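Local coordinates for metallo-beta-lactamase (Serratia marcescens, PDB 6K4X), which hydrolyses beta-lactam antibiotics with two zinc ions, as a subclass B3 metallo-beta-lactamase, and here holds the inhibitor 4-amino-2-sulfanylbenzoic acid, at residues 3-8 / 24-29; 10-15 / 220-225; 19-24 / 53-58; 66-71 / 90-95; 169-174 / 206-211. All coordinates share one frame; numbering follows the deposited sequence.

Contact 1: residues 3-8 / 24-29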
# COMPACT_ATOMS: atom_id res chain seq x y z
N ARG A 3 7.14 5.99 16.07
CA ARG A 3 6.41 5.58 14.83
C ARG A 3 7.37 5.57 13.64
O ARG A 3 7.05 6.09 12.59
CB ARG A 3 5.23 6.53 14.54
CG ARG A 3 4.18 6.56 15.64
CD ARG A 3 2.76 6.65 15.12
NE ARG A 3 1.79 6.21 16.11
CZ ARG A 3 1.42 4.94 16.29
NH1 ARG A 3 1.89 4.00 15.49
NH2 ARG A 3 0.57 4.63 17.26
N ASP A 4 8.55 4.97 13.83
CA ASP A 4 9.52 4.77 12.76
C ASP A 4 9.03 3.64 11.84
O ASP A 4 8.13 2.85 12.18
CB ASP A 4 10.93 4.54 13.30
CG ASP A 4 11.47 5.72 14.09
OD1 ASP A 4 11.30 6.86 13.62
OD2 ASP A 4 12.06 5.49 15.17
N TRP A 5 9.60 3.59 10.64
CA TRP A 5 9.12 2.70 9.59
C TRP A 5 9.27 1.23 9.98
O TRP A 5 8.61 0.40 9.42
CB TRP A 5 9.91 2.87 8.30
CG TRP A 5 9.72 4.15 7.58
CD1 TRP A 5 8.79 5.10 7.80
CD2 TRP A 5 10.57 4.63 6.52
NE1 TRP A 5 8.96 6.13 6.91
CE2 TRP A 5 10.05 5.88 6.13
CE3 TRP A 5 11.71 4.13 5.89
CZ2 TRP A 5 10.64 6.62 5.11
CZ3 TRP A 5 12.29 4.87 4.88
CH2 TRP A 5 11.76 6.10 4.50
N SER A 6 10.22 0.93 10.88
CA SER A 6 10.51 -0.44 11.29
C SER A 6 9.97 -0.75 12.69
O SER A 6 10.24 -1.84 13.18
CB SER A 6 12.00 -0.70 11.27
OG SER A 6 12.51 -0.53 9.95
N SER A 7 9.26 0.17 13.31
CA SER A 7 8.96 0.05 14.73
C SER A 7 7.88 -1.00 14.98
O SER A 7 6.89 -1.13 14.25
CB SER A 7 8.53 1.36 15.30
OG SER A 7 7.37 1.86 14.65
N PRO A 8 7.99 -1.73 16.11
CA PRO A 8 6.89 -2.57 16.57
C PRO A 8 5.58 -1.78 16.67
O PRO A 8 5.57 -0.56 16.95
CB PRO A 8 7.37 -3.04 17.94
CG PRO A 8 8.86 -3.13 17.76
CD PRO A 8 9.21 -1.90 16.94
N GLY A 24 4.81 0.80 13.22
CA GLY A 24 4.28 2.07 13.70
C GLY A 24 4.18 3.11 12.60
O GLY A 24 3.36 4.03 12.69
N GLY A 25 5.02 2.98 11.57
CA GLY A 25 5.13 4.01 10.56
C GLY A 25 4.73 3.59 9.16
O GLY A 25 4.62 4.46 8.30
N ILE A 26 4.58 2.28 8.89
CA ILE A 26 4.24 1.84 7.53
C ILE A 26 3.12 0.82 7.61
O ILE A 26 3.21 -0.14 8.38
CB ILE A 26 5.44 1.23 6.77
CG1 ILE A 26 6.60 2.22 6.63
CG2 ILE A 26 5.00 0.72 5.42
CD1 ILE A 26 6.34 3.37 5.68
N SER A 27 2.07 1.01 6.80
CA SER A 27 0.97 0.10 6.82
C SER A 27 1.34 -1.24 6.18
O SER A 27 2.01 -1.31 5.17
CB SER A 27 -0.21 0.67 6.08
OG SER A 27 -0.67 1.84 6.72
N ALA A 28 0.77 -2.30 6.76
CA ALA A 28 0.66 -3.59 6.13
C ALA A 28 -0.66 -4.17 6.63
O ALA A 28 -1.05 -3.94 7.78
CB ALA A 28 1.83 -4.50 6.42
N VAL A 29 -1.36 -4.88 5.75
CA VAL A 29 -2.66 -5.40 6.10
C VAL A 29 -2.71 -6.89 5.80
O VAL A 29 -2.31 -7.33 4.72
CB VAL A 29 -3.77 -4.64 5.35
CG1 VAL A 29 -5.07 -5.42 5.29
CG2 VAL A 29 -4.01 -3.29 5.99

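Contact 2: residues 10-15 / 220-225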
# COMPACT_ATOMS: atom_id res chain seq x y z
N GLN A 10 1.46 -3.05 17.94
CA GLN A 10 0.58 -4.14 18.29
C GLN A 10 -0.49 -4.19 17.21
O GLN A 10 -1.15 -3.19 16.92
CB GLN A 10 -0.05 -3.92 19.66
CG GLN A 10 -0.81 -5.13 20.18
CD GLN A 10 0.09 -6.29 20.53
OE1 GLN A 10 1.23 -6.08 20.98
NE2 GLN A 10 -0.40 -7.50 20.34
N PRO A 11 -0.74 -5.36 16.58
CA PRO A 11 -1.71 -5.41 15.48
C PRO A 11 -3.15 -5.32 15.99
O PRO A 11 -3.42 -5.53 17.17
CB PRO A 11 -1.41 -6.75 14.80
CG PRO A 11 -0.88 -7.59 15.95
CD PRO A 11 -0.04 -6.64 16.77
N PHE A 12 -4.06 -5.00 15.08
CA PHE A 12 -5.43 -4.76 15.46
C PHE A 12 -6.33 -4.97 14.26
O PHE A 12 -5.93 -4.79 13.10
CB PHE A 12 -5.62 -3.34 16.01
CG PHE A 12 -5.15 -2.20 15.13
CD1 PHE A 12 -3.82 -1.86 15.09
CD2 PHE A 12 -6.04 -1.47 14.34
CE1 PHE A 12 -3.38 -0.81 14.31
CE2 PHE A 12 -5.60 -0.42 13.56
CZ PHE A 12 -4.27 -0.10 13.52
N THR A 13 -7.57 -5.36 14.55
CA THR A 13 -8.55 -5.55 13.49
C THR A 13 -9.22 -4.22 13.18
O THR A 13 -9.68 -3.51 14.07
CB THR A 13 -9.59 -6.60 13.89
OG1 THR A 13 -8.89 -7.82 14.08
CG2 THR A 13 -10.69 -6.75 12.86
N ILE A 14 -9.29 -3.86 11.90
CA ILE A 14 -9.92 -2.64 11.47
C ILE A 14 -11.41 -2.89 11.19
O ILE A 14 -12.28 -2.12 11.61
CB ILE A 14 -9.18 -2.05 10.25
CG1 ILE A 14 -7.86 -1.45 10.75
CG2 ILE A 14 -10.02 -1.03 9.50
CD1 ILE A 14 -6.89 -1.04 9.68
N TYR A 15 -11.73 -3.95 10.44
CA TYR A 15 -13.13 -4.28 10.17
C TYR A 15 -13.18 -5.71 9.65
O TYR A 15 -12.44 -6.06 8.72
CB TYR A 15 -13.72 -3.35 9.10
CG TYR A 15 -15.22 -3.44 9.02
CD1 TYR A 15 -16.01 -2.70 9.90
CD2 TYR A 15 -15.85 -4.27 8.12
CE1 TYR A 15 -17.39 -2.80 9.88
CE2 TYR A 15 -17.23 -4.38 8.09
CZ TYR A 15 -18.00 -3.66 8.99
OH TYR A 15 -19.37 -3.75 8.99
N ASP A 220 -4.81 9.57 8.81
CA ASP A 220 -4.97 9.78 10.25
C ASP A 220 -5.23 8.47 11.00
O ASP A 220 -6.00 8.44 11.95
CB ASP A 220 -6.05 10.83 10.53
CG ASP A 220 -5.79 12.15 9.83
OD1 ASP A 220 -4.63 12.52 9.67
OD2 ASP A 220 -6.79 12.81 9.48
N MET A 221 -4.50 7.41 10.66
CA MET A 221 -4.75 6.10 11.28
C MET A 221 -4.69 6.16 12.81
O MET A 221 -5.49 5.51 13.47
CB MET A 221 -3.72 5.10 10.79
CG MET A 221 -3.80 3.73 11.43
SD MET A 221 -5.32 2.82 11.04
CE MET A 221 -4.94 2.34 9.36
N TRP A 222 -3.71 6.86 13.35
CA TRP A 222 -3.48 6.77 14.79
C TRP A 222 -4.51 7.60 15.56
O TRP A 222 -4.98 7.18 16.61
CB TRP A 222 -2.04 7.14 15.12
CG TRP A 222 -1.12 6.35 14.24
CD1 TRP A 222 -0.23 6.83 13.34
CD2 TRP A 222 -1.09 4.91 14.11
NE1 TRP A 222 0.35 5.81 12.64
CE2 TRP A 222 -0.17 4.62 13.09
CE3 TRP A 222 -1.77 3.86 14.73
CZ2 TRP A 222 0.11 3.30 12.71
CZ3 TRP A 222 -1.52 2.56 14.33
CH2 TRP A 222 -0.58 2.29 13.33
N THR A 223 -4.90 8.75 15.03
CA THR A 223 -6.05 9.46 15.58
C THR A 223 -7.32 8.59 15.52
O THR A 223 -8.11 8.55 16.49
CB THR A 223 -6.27 10.79 14.85
OG1 THR A 223 -5.09 11.57 15.04
CG2 THR A 223 -7.48 11.54 15.37
N ARG A 224 -7.54 7.92 14.38
CA ARG A 224 -8.72 7.07 14.24
C ARG A 224 -8.67 5.91 15.24
O ARG A 224 -9.70 5.54 15.80
CB ARG A 224 -8.83 6.54 12.81
CG ARG A 224 -9.18 7.61 11.80
CD ARG A 224 -9.23 7.03 10.39
NE ARG A 224 -9.46 8.02 9.36
CZ ARG A 224 -10.63 8.56 9.10
NH1 ARG A 224 -11.71 8.19 9.78
NH2 ARG A 224 -10.74 9.44 8.11
N GLN A 225 -7.51 5.29 15.41
CA GLN A 225 -7.43 4.16 16.32
C GLN A 225 -7.77 4.62 17.74
O GLN A 225 -8.44 3.90 18.49
CB GLN A 225 -6.05 3.51 16.24
CG GLN A 225 -5.96 2.34 17.21
CD GLN A 225 -4.57 1.79 17.31
OE1 GLN A 225 -3.59 2.53 17.38
NE2 GLN A 225 -4.50 0.48 17.43
O HOH W 1 -2.85 -1.65 18.54

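Contact 3: residues 19-24 / 53-58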
# COMPACT_ATOMS: atom_id res chain seq x y z
N HIS A 19 -7.09 -6.77 8.97
CA HIS A 19 -6.26 -6.56 10.17
C HIS A 19 -5.04 -5.72 9.81
O HIS A 19 -4.38 -6.00 8.79
CB HIS A 19 -5.79 -7.90 10.76
CG HIS A 19 -6.86 -8.94 10.79
ND1 HIS A 19 -7.86 -8.95 11.73
CD2 HIS A 19 -7.12 -9.95 9.93
CE1 HIS A 19 -8.67 -9.97 11.47
NE2 HIS A 19 -8.25 -10.59 10.36
N TYR A 20 -4.72 -4.72 10.63
CA TYR A 20 -3.48 -4.00 10.50
C TYR A 20 -2.38 -4.81 11.17
O TYR A 20 -2.49 -5.13 12.35
CB TYR A 20 -3.60 -2.62 11.13
CG TYR A 20 -2.41 -1.73 10.91
CD1 TYR A 20 -1.26 -1.85 11.68
CD2 TYR A 20 -2.41 -0.79 9.89
CE1 TYR A 20 -0.17 -1.02 11.46
CE2 TYR A 20 -1.34 0.05 9.68
CZ TYR A 20 -0.20 -0.07 10.46
OH TYR A 20 0.85 0.77 10.24
N VAL A 21 -1.32 -5.12 10.41
CA VAL A 21 -0.20 -5.90 10.88
C VAL A 21 1.13 -5.20 10.57
O VAL A 21 2.19 -5.83 10.68
CB VAL A 21 -0.22 -7.33 10.32
CG1 VAL A 21 -1.40 -8.12 10.86
CG2 VAL A 21 -0.16 -7.38 8.81
N GLY A 22 1.09 -3.93 10.18
CA GLY A 22 2.30 -3.19 9.86
C GLY A 22 3.05 -2.69 11.08
O GLY A 22 2.85 -3.10 12.23
N THR A 23 3.99 -1.78 10.79
CA THR A 23 4.82 -1.16 11.80
C THR A 23 4.14 0.11 12.30
O THR A 23 3.05 0.48 11.88
CB THR A 23 6.21 -0.88 11.22
OG1 THR A 23 6.00 0.02 10.12
CG2 THR A 23 6.94 -2.13 10.80
N GLY A 24 4.81 0.80 13.22
CA GLY A 24 4.28 2.07 13.70
C GLY A 24 4.18 3.11 12.60
O GLY A 24 3.36 4.03 12.69
N ALA A 53 5.65 -11.35 13.22
CA ALA A 53 5.20 -11.54 14.58
C ALA A 53 3.75 -11.07 14.73
O ALA A 53 2.96 -11.66 15.48
CB ALA A 53 6.11 -10.82 15.53
N ASN A 54 3.40 -9.98 14.04
CA ASN A 54 2.08 -9.41 14.13
C ASN A 54 1.04 -10.38 13.56
O ASN A 54 -0.05 -10.51 14.11
CB ASN A 54 2.05 -8.05 13.45
CG ASN A 54 2.73 -6.95 14.23
OD1 ASN A 54 3.03 -7.10 15.42
ND2 ASN A 54 2.92 -5.80 13.60
N ILE A 55 1.35 -11.00 12.42
CA ILE A 55 0.42 -11.95 11.83
C ILE A 55 0.18 -13.09 12.82
O ILE A 55 -0.96 -13.52 13.03
CB ILE A 55 0.98 -12.45 10.49
CG1 ILE A 55 0.96 -11.33 9.45
CG2 ILE A 55 0.23 -13.68 10.01
CD1 ILE A 55 1.75 -11.63 8.21
N ARG A 56 1.26 -13.61 13.41
CA ARG A 56 1.11 -14.69 14.40
C ARG A 56 0.30 -14.20 15.61
O ARG A 56 -0.52 -14.94 16.16
CB ARG A 56 2.48 -15.25 14.80
CG ARG A 56 3.21 -15.94 13.65
CD ARG A 56 4.44 -16.68 14.14
NE ARG A 56 5.42 -15.86 14.84
CZ ARG A 56 6.46 -15.26 14.28
NH1 ARG A 56 6.77 -15.54 13.03
NH2 ARG A 56 7.20 -14.39 14.96
N ALA A 57 0.53 -12.96 16.05
CA ALA A 57 -0.19 -12.43 17.21
C ALA A 57 -1.70 -12.34 16.93
O ALA A 57 -2.49 -12.38 17.87
CB ALA A 57 0.38 -11.09 17.61
N MET A 58 -2.10 -12.23 15.67
CA MET A 58 -3.51 -12.20 15.29
C MET A 58 -4.05 -13.62 15.10
O MET A 58 -5.22 -13.80 14.76
CB MET A 58 -3.71 -11.36 14.03
CG MET A 58 -3.35 -9.89 14.25
SD MET A 58 -4.26 -9.06 15.58
CE MET A 58 -5.88 -8.88 14.84

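Contact 4: residues 66-71 / 90-95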
# COMPACT_ATOMS: atom_id res chain seq x y z
N LYS A 66 -0.89 -16.62 1.14
CA LYS A 66 -0.72 -17.16 -0.20
C LYS A 66 -0.28 -16.11 -1.22
O LYS A 66 0.36 -16.48 -2.21
CB LYS A 66 -2.01 -17.83 -0.67
CG LYS A 66 -2.48 -18.95 0.24
CD LYS A 66 -1.43 -19.96 0.63
CE LYS A 66 -1.99 -21.05 1.52
NZ LYS A 66 -0.95 -22.00 1.97
N TYR A 67 -0.63 -14.86 -0.99
CA TYR A 67 -0.25 -13.75 -1.87
C TYR A 67 0.25 -12.61 -1.01
O TYR A 67 -0.31 -12.36 0.08
CB TYR A 67 -1.42 -13.23 -2.70
CG TYR A 67 -1.90 -14.18 -3.76
CD1 TYR A 67 -1.12 -14.43 -4.87
CD2 TYR A 67 -3.12 -14.82 -3.68
CE1 TYR A 67 -1.53 -15.28 -5.88
CE2 TYR A 67 -3.55 -15.69 -4.68
CZ TYR A 67 -2.75 -15.92 -5.78
OH TYR A 67 -3.13 -16.76 -6.80
N ILE A 68 1.27 -11.90 -1.50
CA ILE A 68 1.70 -10.63 -0.96
C ILE A 68 1.50 -9.61 -2.08
O ILE A 68 2.09 -9.75 -3.16
CB ILE A 68 3.17 -10.67 -0.51
CG1 ILE A 68 3.41 -11.73 0.56
CG2 ILE A 68 3.61 -9.30 -0.04
CD1 ILE A 68 4.86 -12.08 0.80
N LEU A 69 0.70 -8.59 -1.82
CA LEU A 69 0.38 -7.56 -2.78
C LEU A 69 1.25 -6.35 -2.50
O LEU A 69 1.31 -5.90 -1.36
CB LEU A 69 -1.09 -7.19 -2.66
CG LEU A 69 -2.07 -8.36 -2.69
CD1 LEU A 69 -3.49 -7.84 -2.66
CD2 LEU A 69 -1.83 -9.26 -3.87
N SER A 70 1.86 -5.77 -3.54
CA SER A 70 2.73 -4.61 -3.39
C SER A 70 2.00 -3.36 -3.87
O SER A 70 1.50 -3.33 -5.01
CB SER A 70 3.99 -4.83 -4.18
OG SER A 70 4.82 -3.66 -4.17
N THR A 71 2.00 -2.31 -3.06
CA THR A 71 1.58 -0.97 -3.53
C THR A 71 2.64 -0.41 -4.49
O THR A 71 2.40 -0.24 -5.68
CB THR A 71 1.30 -0.00 -2.38
OG1 THR A 71 2.46 0.05 -1.53
CG2 THR A 71 0.06 -0.37 -1.59
N ALA A 90 4.57 -17.30 -0.34
CA ALA A 90 3.56 -16.60 -1.12
C ALA A 90 4.11 -16.17 -2.48
O ALA A 90 5.32 -16.02 -2.69
CB ALA A 90 3.06 -15.40 -0.34
N THR A 91 3.17 -15.90 -3.37
CA THR A 91 3.45 -15.22 -4.64
C THR A 91 3.27 -13.72 -4.43
O THR A 91 2.30 -13.30 -3.78
CB THR A 91 2.51 -15.71 -5.74
OG1 THR A 91 2.80 -17.10 -5.92
CG2 THR A 91 2.69 -14.98 -7.04
N VAL A 92 4.20 -12.93 -4.95
CA VAL A 92 4.16 -11.48 -4.85
C VAL A 92 3.53 -10.91 -6.12
O VAL A 92 3.98 -11.23 -7.23
CB VAL A 92 5.58 -10.94 -4.66
CG1 VAL A 92 5.59 -9.43 -4.59
CG2 VAL A 92 6.24 -11.54 -3.43
N LEU A 93 2.52 -10.06 -5.97
CA LEU A 93 1.83 -9.48 -7.11
C LEU A 93 2.03 -7.97 -7.11
O LEU A 93 1.94 -7.32 -6.08
CB LEU A 93 0.35 -9.79 -7.05
CG LEU A 93 -0.00 -11.27 -7.07
CD1 LEU A 93 -1.50 -11.47 -6.99
CD2 LEU A 93 0.54 -11.99 -8.28
N ALA A 94 2.26 -7.41 -8.30
CA ALA A 94 2.59 -6.01 -8.44
C ALA A 94 2.19 -5.51 -9.82
O ALA A 94 2.04 -6.28 -10.79
CB ALA A 94 4.06 -5.78 -8.21
N GLY A 95 2.14 -4.18 -9.94
CA GLY A 95 1.97 -3.58 -11.23
C GLY A 95 3.13 -3.93 -12.15
O GLY A 95 4.27 -4.07 -11.71
O HOH W 2 2.50 -2.63 -7.52

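Contact 5: residues 169-174 / 206-211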
# COMPACT_ATOMS: atom_id res chain seq x y z
N ASP A 169 -16.45 -1.26 1.94
CA ASP A 169 -15.42 -1.23 0.92
C ASP A 169 -14.14 -0.68 1.53
O ASP A 169 -14.11 0.45 2.04
CB ASP A 169 -15.86 -0.35 -0.25
CG ASP A 169 -17.05 -0.95 -0.96
OD1 ASP A 169 -17.18 -2.21 -0.98
OD2 ASP A 169 -17.89 -0.17 -1.41
N VAL A 170 -13.09 -1.50 1.46
CA VAL A 170 -11.78 -1.17 2.01
C VAL A 170 -10.82 -0.89 0.87
O VAL A 170 -10.81 -1.59 -0.14
CB VAL A 170 -11.27 -2.33 2.87
CG1 VAL A 170 -9.95 -1.98 3.53
CG2 VAL A 170 -12.29 -2.76 3.90
N VAL A 171 -10.02 0.16 1.03
CA VAL A 171 -9.03 0.58 0.04
C VAL A 171 -7.67 0.67 0.73
O VAL A 171 -7.55 1.38 1.72
CB VAL A 171 -9.41 1.95 -0.57
CG1 VAL A 171 -8.34 2.40 -1.55
CG2 VAL A 171 -10.79 1.93 -1.20
N PHE A 172 -6.68 -0.05 0.21
CA PHE A 172 -5.29 0.13 0.62
C PHE A 172 -4.66 1.05 -0.40
O PHE A 172 -4.40 0.66 -1.54
CB PHE A 172 -4.58 -1.22 0.75
CG PHE A 172 -3.28 -1.16 1.52
CD1 PHE A 172 -2.20 -0.46 1.04
CD2 PHE A 172 -3.16 -1.80 2.73
CE1 PHE A 172 -1.00 -0.42 1.74
CE2 PHE A 172 -1.96 -1.77 3.41
CZ PHE A 172 -0.88 -1.09 2.92
N ALA A 173 -4.53 2.31 -0.02
CA ALA A 173 -4.21 3.39 -0.96
C ALA A 173 -2.69 3.51 -1.14
O ALA A 173 -1.97 3.78 -0.18
CB ALA A 173 -4.83 4.67 -0.48
N ASP A 174 -2.24 3.32 -2.37
CA ASP A 174 -0.86 3.60 -2.70
C ASP A 174 -0.58 5.10 -2.53
O ASP A 174 -1.49 5.94 -2.51
CB ASP A 174 -0.54 3.19 -4.13
CG ASP A 174 0.94 3.16 -4.44
OD1 ASP A 174 1.73 3.10 -3.50
OD2 ASP A 174 1.25 3.13 -5.66
N LEU A 206 -13.03 5.95 -6.37
CA LEU A 206 -13.18 4.61 -5.77
C LEU A 206 -14.33 4.60 -4.77
O LEU A 206 -14.51 5.50 -3.99
CB LEU A 206 -11.90 4.22 -5.02
CG LEU A 206 -10.69 3.90 -5.89
CD1 LEU A 206 -9.45 3.69 -5.05
CD2 LEU A 206 -10.93 2.68 -6.76
N SER A 207 -15.05 3.49 -4.75
CA SER A 207 -15.89 3.11 -3.61
C SER A 207 -14.98 2.92 -2.39
O SER A 207 -14.09 2.09 -2.42
CB SER A 207 -16.67 1.85 -3.92
OG SER A 207 -17.48 2.00 -5.07
N CYS A 208 -15.18 3.70 -1.32
CA CYS A 208 -14.12 3.84 -0.31
C CYS A 208 -14.66 4.13 1.09
O CYS A 208 -14.49 5.26 1.58
CB CYS A 208 -13.22 5.00 -0.73
SG CYS A 208 -11.83 5.40 0.37
N ASP A 209 -15.16 3.12 1.80
CA ASP A 209 -15.64 3.31 3.15
C ASP A 209 -14.48 3.43 4.14
O ASP A 209 -14.57 4.24 5.07
CB ASP A 209 -16.55 2.17 3.59
CG ASP A 209 -17.82 2.09 2.77
OD1 ASP A 209 -18.51 3.13 2.67
OD2 ASP A 209 -18.11 1.02 2.24
N ILE A 210 -13.47 2.58 4.00
CA ILE A 210 -12.32 2.54 4.92
C ILE A 210 -11.08 2.63 4.06
O ILE A 210 -10.81 1.70 3.28
CB ILE A 210 -12.30 1.25 5.75
CG1 ILE A 210 -13.55 1.16 6.63
CG2 ILE A 210 -11.00 1.14 6.55
CD1 ILE A 210 -13.74 -0.21 7.27
N ALA A 211 -10.32 3.72 4.19
CA ALA A 211 -9.04 3.84 3.49
C ALA A 211 -7.91 3.61 4.47
O ALA A 211 -7.88 4.20 5.56
CB ALA A 211 -8.92 5.19 2.81
O HOH W 3 -18.85 2.34 -0.38

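Contact 1: residues 3-8 / 24-29
A type I beta turn, Asp4 to Ser7, near the N-terminus packs on the glycine-containing loop before strand 29-31, beside the dizinc site of this metallo-beta-lactamase. Gly24 N donates to Ser7 O at 3.0 Å and makes a weak second bond to Ser7 OG. Ser7 OG sits between its own backbone N and carbonyl carbon (chi1 59°), where it also donates to Asp4 O at 2.8 Å. Ser7 N reaches Asp4 O from the same face of the carbonyl plane, and this double grip fixes the turn. The backbones come close, with Arg3 CA 4.3 Å from Gly24 CA. Ile26 CD1 makes a CH-pi contact over one face of the Trp5 five-membered ring, 4.0 Å from its centroid. Ile26 also touches His215 and Trp5 touches Asp76, both ligands of one zinc ion. At the other end Arg3 NH1, which also bonds Gln9 OE1, donates to Gly24 O at 3.2 Å. Gly24 O lies near the guanidinium plane and offers NH1 a lone pair in its own carbonyl plane.

Contact 2: residues 10-15 / 220-225
Phe12 turns its ring to helix 221-231 with CG between its backbone N and carbonyl carbon (chi1 54°), and Gln225 sends CG anti to its backbone N (chi1 179°), its chain extended beyond. The contact packs edge strand 12-15 of the seven-stranded sheet of the metallo-beta-lactamase fold against the first turn of that helix. Gln225 NE2 comes over one face of the Phe12 ring, displaced toward the rim. It is 3.4 Å from CD1, and the amide and ring planes are 37° apart. Met221 makes a Met-aromatic contact with the same ring from a different direction. Its SD lies at the edge, in the ring plane, 4.0 Å from Phe12 CZ. Trp222 crosses Phe12 at about a right angle, and its CZ3 is 3.8 Å from Phe12 CE1. One ring thus receives an amide, a sulfur and an indole. Deeper in, Ile14 and Met221 reach toward each other tip to tip, Ile14 CD1 to Met221 CE at 3.9 Å. Ile14 and Tyr15 form a classic beta bulge. Tyr20 also packs on Phe12, and its ring meets that of Trp222 edge-to-face. A water ties the two segments together at the polar end: it donates to Gln10 O at 2.8 Å and accepts from Gln225 NE2 at 2.9 Å.

Contact 3: residues 19-24 / 53-58
Asn54 provides the hydrogen bond between helix 47-57 and the chain leaving strand 18-20. Its ND2 donates to Val21 O at 3.0 Å, and the bond is nearly straight, 171° at the hydrogen. Val21 O lies almost in the amide plane of Asn54. The donor stands above the carbonyl plane of Val21. Gly22 O is equally near ND2, but the angle is too poor for a bond. Chi1 of Asn54 (-74°) sets CG anti to the carbonyl carbon, beside the backbone N.

Apolar contacts continue along the helix. Val21 CB meets Asn54 CB at 3.9 Å, and Val21 CG2 lies 4.2 Å from Ile55 CG1. Val21 CG1 faces Met58 CG at 4.3 Å. The Met58 chain bends at chi2 and chi3, and its CE ends 3.7 Å from His19 ND1, oblique to the ring. That nitrogen is bonded to Thr13 OG1, while His19 NE2 is bonded to Ser32 OG, so both ring nitrogens have partners.

Within the segment 19-24, Tyr20 OH donates to Thr23 O at 2.8 Å, nearly along the C=O axis. This bond closes the loop that follows the strand.

The arrangement is that of a helix packed on a beta sheet, as in the alpha-beta/beta-alpha sandwich of the metallo-beta-lactamase fold.

Contact 4: residues 66-71 / 90-95
Four backbone hydrogen bonds join Lys66, Ile68 and Ser70 to Thr91 and Leu93, making strands 65-69 and 91-95 parallel partners in the seven-stranded sheet of the metallo-beta-lactamase fold. Thr91 N donates to Lys66 O at 3.1 Å, and Ile68 N donates to Thr91 O at 2.9 Å. Leu93 N to Ile68 O and Ser70 N to Leu93 O complete the ladder. The short strand axes run 34° apart.

The side chains of Tyr67, Leu69, Thr91 and Leu93 share one face. The Tyr67 ring crosses Leu93 obliquely, with CD1 3.7 Å from Leu93 CD1. Leu69 lies beside Leu93 and points the same way, its CD2 3.8 Å from that same methyl. Leu93 CD1 therefore touches both neighbours on the adjoining strand. Thr91 stands alongside Tyr67, its CB 3.9 Å from the ring CD1.

Ile68 and Val92 occupy the other face, where Ile68 CG1 also meets Ala90 CB at 3.8 Å. Helix 81-88 covers this face through Met84, Thr88, Ile81 and Gln85. Strand 134-137 reaches the Tyr67 face through Val135.

Strand 65-69 leads into the loop that carries the zinc ligands His72 and His74. Where the strands part, a water lies 2.8 Å from Ser70 O and accepts from Gly95 N at 2.9 Å.

Contact 5: residues 169-174 / 206-211
The side chains of Asp169 and Asp209 cross at a slant, with their carboxylate planes 16° apart. Their OD2 atoms are 3.8 Å from one another. A water between them donates to Asp169 OD2 at 2.9 Å and, weakly, to Asp209 OD2. It probably eases the repulsion of the two charges. Asp209 OD2 also takes the backbone N of Asp169 at 2.8 Å. That bond is nearly straight (175°) and uses the anti lone pair of OD2, away from OD1. CG of Asp209 lies anti to its carbonyl carbon (chi1 -64°), which puts it beside the backbone N.

Two strands of the five-stranded sheet continue from here in parallel, joined by helix 190-205 in a beta-alpha-beta crossover. Ile210 N donates to Asp169 O, and Val171 N to Ile210 O at 2.8 Å.

Val171 is set at a slant to Leu206, its CG1 3.9 Å from Leu206 CD1. Its other methyl, CG2, turns to the loop and rests 3.5 Å from Ser207 O. CG2 also touches CB and SG of Cys208, whose disulfide to Cys242 ties this loop to helix 241-260. On the face with Val170, Ile210 meets that residue more loosely, CG2 of Val170 lying 4.4 Å from Ile210 CB.

In the fold
Contacts 1, 2 and 3 form one neighbourhood, with centres 10 to 12 Å apart. Contacts 1 and 3 share Gly24, and Trp5 O reaches Thr23 OG1 at 2.7 Å. Arg3 of contact 1 makes a cation-pi contact with Trp222 of contact 2. Strands 12-15 and 18-20 join contacts 2 and 3. Contact 5 meets contact 2 through Ile210, and contact 1 through Phe172. Contacts 4 and 5 lie in the two different sheets and touch at Thr71 and Asp174, whose OD1 bonds the zinc ligand His72. Contact 1 borders the active site: the Ile26 side chain is about 5 Å from a zinc ion, and that of Trp5 about 6 Å from the inhibitor.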